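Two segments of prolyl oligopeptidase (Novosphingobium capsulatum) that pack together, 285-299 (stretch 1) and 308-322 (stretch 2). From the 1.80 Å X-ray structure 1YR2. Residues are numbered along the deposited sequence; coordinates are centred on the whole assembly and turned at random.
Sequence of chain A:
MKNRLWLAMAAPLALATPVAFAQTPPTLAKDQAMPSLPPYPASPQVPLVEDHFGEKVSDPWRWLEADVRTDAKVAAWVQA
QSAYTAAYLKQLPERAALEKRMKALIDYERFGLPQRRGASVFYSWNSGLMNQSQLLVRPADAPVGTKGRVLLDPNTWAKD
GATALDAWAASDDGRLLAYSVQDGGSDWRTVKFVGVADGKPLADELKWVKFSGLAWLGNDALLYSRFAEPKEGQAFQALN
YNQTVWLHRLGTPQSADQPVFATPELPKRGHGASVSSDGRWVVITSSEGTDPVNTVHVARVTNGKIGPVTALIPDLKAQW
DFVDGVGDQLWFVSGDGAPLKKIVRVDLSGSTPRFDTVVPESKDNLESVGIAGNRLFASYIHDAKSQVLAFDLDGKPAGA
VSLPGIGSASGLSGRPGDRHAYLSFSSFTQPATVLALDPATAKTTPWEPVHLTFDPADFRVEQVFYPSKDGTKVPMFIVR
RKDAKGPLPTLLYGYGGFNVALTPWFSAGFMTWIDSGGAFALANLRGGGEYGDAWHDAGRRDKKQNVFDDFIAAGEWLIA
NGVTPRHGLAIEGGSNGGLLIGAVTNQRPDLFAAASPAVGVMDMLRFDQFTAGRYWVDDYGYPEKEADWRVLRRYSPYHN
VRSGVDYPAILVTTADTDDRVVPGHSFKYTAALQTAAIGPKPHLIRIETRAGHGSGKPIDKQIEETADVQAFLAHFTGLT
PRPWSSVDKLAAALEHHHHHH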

# COMPACT_ATOMS: atom_id res chain seq x y z
N THR A 285 -3.26 10.96 -23.58
CA THR A 285 -4.23 10.21 -22.79
C THR A 285 -5.21 11.18 -22.19
O THR A 285 -4.82 12.15 -21.52
CB THR A 285 -3.41 9.52 -21.68
OG1 THR A 285 -2.56 8.56 -22.33
CG2 THR A 285 -4.26 8.69 -20.84
N SER A 286 -6.50 10.87 -22.31
CA SER A 286 -7.53 11.77 -21.88
C SER A 286 -8.63 11.03 -21.10
O SER A 286 -9.07 9.93 -21.48
CB SER A 286 -8.16 12.49 -23.09
OG SER A 286 -7.18 13.05 -23.94
N SER A 287 -9.07 11.65 -20.03
CA SER A 287 -10.11 11.09 -19.18
C SER A 287 -10.99 12.16 -18.59
O SER A 287 -10.68 13.36 -18.68
CB SER A 287 -9.48 10.24 -18.07
OG SER A 287 -8.69 11.05 -17.19
N GLU A 288 -12.06 11.73 -17.93
CA GLU A 288 -12.99 12.62 -17.32
C GLU A 288 -13.54 11.91 -16.10
O GLU A 288 -14.01 10.79 -16.23
CB GLU A 288 -14.11 12.83 -18.34
CG GLU A 288 -15.04 13.90 -17.98
CD GLU A 288 -16.00 14.22 -19.11
OE1 GLU A 288 -15.56 14.35 -20.30
OE2 GLU A 288 -17.19 14.37 -18.76
N GLY A 289 -13.44 12.52 -14.93
CA GLY A 289 -14.24 12.09 -13.77
C GLY A 289 -14.00 10.72 -13.12
O GLY A 289 -14.94 9.91 -13.01
N THR A 290 -12.77 10.46 -12.65
CA THR A 290 -12.39 9.21 -11.88
C THR A 290 -12.78 7.78 -12.39
O THR A 290 -12.30 6.80 -11.82
CB THR A 290 -12.81 9.26 -10.35
OG1 THR A 290 -14.21 8.97 -10.23
CG2 THR A 290 -12.64 10.66 -9.74
N ASP A 291 -13.63 7.61 -13.40
CA ASP A 291 -13.77 6.27 -14.00
C ASP A 291 -12.42 5.94 -14.67
O ASP A 291 -11.85 6.79 -15.36
CB ASP A 291 -14.90 6.20 -15.03
CG ASP A 291 -15.99 7.21 -14.74
OD1 ASP A 291 -15.84 8.41 -15.19
OD2 ASP A 291 -17.00 6.89 -14.04
N PRO A 292 -11.91 4.73 -14.45
CA PRO A 292 -10.58 4.34 -14.95
C PRO A 292 -10.62 3.91 -16.43
O PRO A 292 -10.30 2.74 -16.75
CB PRO A 292 -10.21 3.18 -14.03
CG PRO A 292 -11.54 2.53 -13.71
CD PRO A 292 -12.56 3.63 -13.70
N VAL A 293 -11.06 4.82 -17.30
CA VAL A 293 -11.13 4.63 -18.74
C VAL A 293 -10.59 5.89 -19.44
O VAL A 293 -10.61 6.97 -18.87
CB VAL A 293 -12.55 4.22 -19.28
CG1 VAL A 293 -13.07 2.94 -18.59
CG2 VAL A 293 -13.60 5.33 -19.20
N ASN A 294 -10.12 5.73 -20.66
CA ASN A 294 -9.49 6.85 -21.35
C ASN A 294 -9.47 6.72 -22.85
O ASN A 294 -9.55 5.61 -23.38
CB ASN A 294 -8.07 7.14 -20.81
CG ASN A 294 -7.09 6.03 -21.14
OD1 ASN A 294 -7.02 5.02 -20.41
ND2 ASN A 294 -6.32 6.20 -22.25
N THR A 295 -9.36 7.87 -23.52
CA THR A 295 -9.13 7.93 -24.93
C THR A 295 -7.66 8.07 -25.18
O THR A 295 -6.88 8.32 -24.27
CB THR A 295 -9.86 9.13 -25.59
OG1 THR A 295 -9.30 10.37 -25.11
CG2 THR A 295 -11.38 9.15 -25.28
N VAL A 296 -7.28 7.89 -26.45
CA VAL A 296 -5.89 8.00 -26.87
C VAL A 296 -5.85 8.70 -28.19
O VAL A 296 -6.57 8.27 -29.14
CB VAL A 296 -5.20 6.57 -26.99
CG1 VAL A 296 -3.71 6.74 -27.41
CG2 VAL A 296 -5.28 5.81 -25.68
N HIS A 297 -5.07 9.79 -28.27
CA HIS A 297 -4.73 10.43 -29.51
C HIS A 297 -3.21 10.36 -29.74
O HIS A 297 -2.44 10.31 -28.77
CB HIS A 297 -5.16 11.90 -29.52
CG HIS A 297 -6.64 12.10 -29.54
ND1 HIS A 297 -7.45 11.83 -28.46
CD2 HIS A 297 -7.46 12.51 -30.54
CE1 HIS A 297 -8.71 12.09 -28.79
NE2 HIS A 297 -8.75 12.49 -30.05
N VAL A 298 -2.79 10.30 -31.01
CA VAL A 298 -1.36 10.20 -31.33
C VAL A 298 -0.97 11.22 -32.39
O VAL A 298 -1.80 11.66 -33.16
CB VAL A 298 -0.94 8.78 -31.79
CG1 VAL A 298 -1.22 7.79 -30.67
CG2 VAL A 298 -1.63 8.38 -33.08
N ALA A 299 0.30 11.60 -32.40
CA ALA A 299 0.82 12.47 -33.43
C ALA A 299 2.21 12.05 -33.73
O ALA A 299 3.04 11.91 -32.85
CB ALA A 299 0.81 13.90 -32.99
N PRO A 308 -0.13 16.18 -37.44
CA PRO A 308 -1.55 16.25 -37.06
C PRO A 308 -1.87 15.24 -35.95
O PRO A 308 -1.35 14.13 -35.97
CB PRO A 308 -2.29 15.88 -38.36
CG PRO A 308 -1.34 16.01 -39.42
CD PRO A 308 0.05 15.84 -38.87
N VAL A 309 -2.69 15.64 -34.99
CA VAL A 309 -3.12 14.78 -33.87
C VAL A 309 -4.34 13.99 -34.32
O VAL A 309 -5.33 14.60 -34.79
CB VAL A 309 -3.46 15.61 -32.61
CG1 VAL A 309 -3.89 14.70 -31.44
CG2 VAL A 309 -2.28 16.41 -32.15
N THR A 310 -4.26 12.66 -34.27
CA THR A 310 -5.40 11.81 -34.69
C THR A 310 -5.82 10.91 -33.58
O THR A 310 -5.04 10.51 -32.74
CB THR A 310 -5.05 10.90 -35.85
OG1 THR A 310 -3.77 10.31 -35.60
CG2 THR A 310 -4.93 11.66 -37.17
N ALA A 311 -7.09 10.53 -33.61
CA ALA A 311 -7.67 9.71 -32.57
C ALA A 311 -7.31 8.27 -32.83
O ALA A 311 -7.54 7.77 -33.91
CB ALA A 311 -9.20 9.87 -32.62
N LEU A 312 -6.74 7.59 -31.84
CA LEU A 312 -6.49 6.15 -31.99
C LEU A 312 -7.60 5.36 -31.28
O LEU A 312 -8.08 4.40 -31.79
CB LEU A 312 -5.15 5.83 -31.35
CG LEU A 312 -4.11 4.87 -31.90
CD1 LEU A 312 -3.31 4.25 -30.78
CD2 LEU A 312 -4.62 3.86 -32.92
N ILE A 313 -7.94 5.75 -30.07
CA ILE A 313 -9.05 5.18 -29.30
C ILE A 313 -9.96 6.38 -29.02
O ILE A 313 -9.69 7.16 -28.14
CB ILE A 313 -8.53 4.58 -27.95
CG1 ILE A 313 -7.52 3.46 -28.16
CG2 ILE A 313 -9.71 4.16 -27.03
CD1 ILE A 313 -8.03 2.22 -28.88
N PRO A 314 -10.97 6.60 -29.84
CA PRO A 314 -11.75 7.84 -29.75
C PRO A 314 -12.80 7.92 -28.64
O PRO A 314 -13.25 9.03 -28.32
CB PRO A 314 -12.43 7.94 -31.13
CG PRO A 314 -12.42 6.56 -31.69
CD PRO A 314 -11.33 5.79 -31.01
N ASP A 315 -13.24 6.80 -28.10
CA ASP A 315 -14.33 6.80 -27.13
C ASP A 315 -13.84 6.40 -25.75
O ASP A 315 -12.82 5.72 -25.60
CB ASP A 315 -15.48 5.89 -27.57
CG ASP A 315 -16.00 6.22 -28.95
OD1 ASP A 315 -16.33 7.41 -29.20
OD2 ASP A 315 -16.11 5.35 -29.85
N LEU A 316 -14.58 6.81 -24.73
CA LEU A 316 -14.27 6.45 -23.36
C LEU A 316 -14.99 5.19 -23.01
O LEU A 316 -16.17 5.25 -22.63
CB LEU A 316 -14.78 7.54 -22.42
CG LEU A 316 -14.00 8.83 -22.33
CD1 LEU A 316 -14.78 9.78 -21.49
CD2 LEU A 316 -12.63 8.56 -21.71
N LYS A 317 -14.31 4.05 -23.13
CA LYS A 317 -14.88 2.72 -22.97
C LYS A 317 -14.00 1.82 -22.09
O LYS A 317 -14.51 1.00 -21.34
CB LYS A 317 -15.00 2.02 -24.33
CG LYS A 317 -16.14 2.48 -25.22
CD LYS A 317 -16.13 1.69 -26.56
CE LYS A 317 -17.26 2.12 -27.50
NZ LYS A 317 -16.82 2.24 -28.95
N ALA A 318 -12.69 1.99 -22.19
CA ALA A 318 -11.73 1.13 -21.49
C ALA A 318 -10.44 1.87 -21.10
O ALA A 318 -10.16 2.93 -21.64
CB ALA A 318 -11.41 -0.09 -22.39
N GLN A 319 -9.70 1.29 -20.15
CA GLN A 319 -8.33 1.66 -19.84
C GLN A 319 -7.37 1.32 -21.00
O GLN A 319 -7.35 0.24 -21.50
CB GLN A 319 -7.88 0.95 -18.52
CG GLN A 319 -6.41 1.23 -18.09
CD GLN A 319 -5.80 0.13 -17.22
OE1 GLN A 319 -6.36 -0.21 -16.21
NE2 GLN A 319 -4.68 -0.45 -17.66
N TRP A 320 -6.57 2.29 -21.41
CA TRP A 320 -5.49 2.16 -22.38
C TRP A 320 -4.31 2.97 -21.87
O TRP A 320 -4.25 4.18 -22.12
CB TRP A 320 -5.90 2.73 -23.73
CG TRP A 320 -6.86 1.91 -24.45
CD1 TRP A 320 -8.22 1.97 -24.37
CD2 TRP A 320 -6.56 0.86 -25.37
NE1 TRP A 320 -8.78 1.01 -25.17
CE2 TRP A 320 -7.79 0.33 -25.82
CE3 TRP A 320 -5.38 0.34 -25.91
CZ2 TRP A 320 -7.88 -0.72 -26.76
CZ3 TRP A 320 -5.45 -0.70 -26.79
CH2 TRP A 320 -6.70 -1.22 -27.22
N ASP A 321 -3.43 2.33 -21.12
CA ASP A 321 -2.30 2.99 -20.46
C ASP A 321 -1.06 2.83 -21.38
O ASP A 321 -0.66 1.70 -21.68
CB ASP A 321 -1.94 2.31 -19.15
CG ASP A 321 -2.96 2.57 -18.03
OD1 ASP A 321 -3.72 3.56 -18.07
OD2 ASP A 321 -3.01 1.79 -17.08
N PHE A 322 -0.48 3.94 -21.80
CA PHE A 322 0.65 3.92 -22.73
C PHE A 322 1.90 3.43 -22.01
O PHE A 322 2.22 3.92 -20.98
CB PHE A 322 0.87 5.33 -23.26
CG PHE A 322 2.07 5.49 -24.16
CD1 PHE A 322 2.26 4.69 -25.25
CD2 PHE A 322 3.00 6.49 -23.89
CE1 PHE A 322 3.36 4.86 -26.05
CE2 PHE A 322 4.08 6.68 -24.71
CZ PHE A 322 4.24 5.87 -25.80
O HOH W 1 -1.31 6.39 -20.39
O HOH W 2 -11.56 3.90 -24.08

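The two segments meet as a short antiparallel β pairing, interrupted by a bulge, which gives way at one end to a less regular contact held by the side chain of Asn294 and a bridging water, with 1018 Å² of surface covered in all. The regular part joins Val298 to Thr310: Val298 N donates to Thr310 O (2.8 Å) and Thr310 N returns the bond to Val298 O (2.9 Å). The next hydrogen-bonded pair is Val296 with Ile313, where Val296 N reaches Ile313 O and Ile313 N reaches Val296 O, both at 3.0 Å. Between these pairs the register shifts by one residue. Stretch 2 carries the extra residue, Leu312, whose phi/psi of -99/-46° departs from extended geometry and turns the chain through a corner. Its amide is not lost to the pairing, because Leu312 N also donates to Val296 O (2.8 Å), so one carbonyl accepts two successive amides of the bulge.

His297 faces Ala311 in the non-hydrogen-bonded position, their CA atoms 4.3 Å apart. The close approach brings His297 CA to 3.2 Å from Thr310 O in a CA-H...O contact, and the imidazole lies against the opposing backbone, with His297 CD2 3.5 Å from Ala311 CA. The His297 side chain also meets Val309, CB to CG1 at 3.6 Å. Val296 and Val298 point to the other face of the sheet, where Leu312 serves both: its CD1 lies 4.2 Å from Val296 CG1 and 4.1 Å from Val298 CG1. In addition, Val296 CB lies 4.0 Å from Ile313 CB, and Val296 CG2 lies 3.7 Å from Trp320 CB, linking the paired strands to the residues beyond the loop.

Past Ile313 the direct backbone ladder lapses, and Asn294 takes over. Its amide N donates to Ala318 O (3.0 Å), while its side chain, though its CA-to-CB bond points away, brings its end back to the backbone of Trp320: Trp320 N donates to Asn294 OD1 (2.9 Å) and Asn294 ND2 donates to Trp320 O (2.9 Å). The carboxamide thus satisfies both backbone polar groups of one residue, much as a neighbouring strand would. The same ND2 also donates to Thr295 O (3.0 Å) within its own stretch, which helps to fix the side chain. Water 2 bridges the stretches, lying 2.7 Å from Asn294 O and 2.7 Å from Asp315 O and accepting from Lys317 N (2.9 Å).

Leu316 is the residue most covered by the partner segment. Its CA-to-CB bond runs sideways, but the isobutyl end comes nearer and its CD2 lies 3.6 Å from Asn294 CA and 3.8 Å from both Ser286 O and Thr295 CG2. It therefore spans the hairpin-like arms of stretch 1, which are tied together by Thr295 N to Ser286 O (2.9 Å) and Ser286 N to Thr295 O (3.2 Å). At the margin, water 1 accepts from Phe322 N (2.9 Å) and lies 3.2 Å from Thr285 OG1.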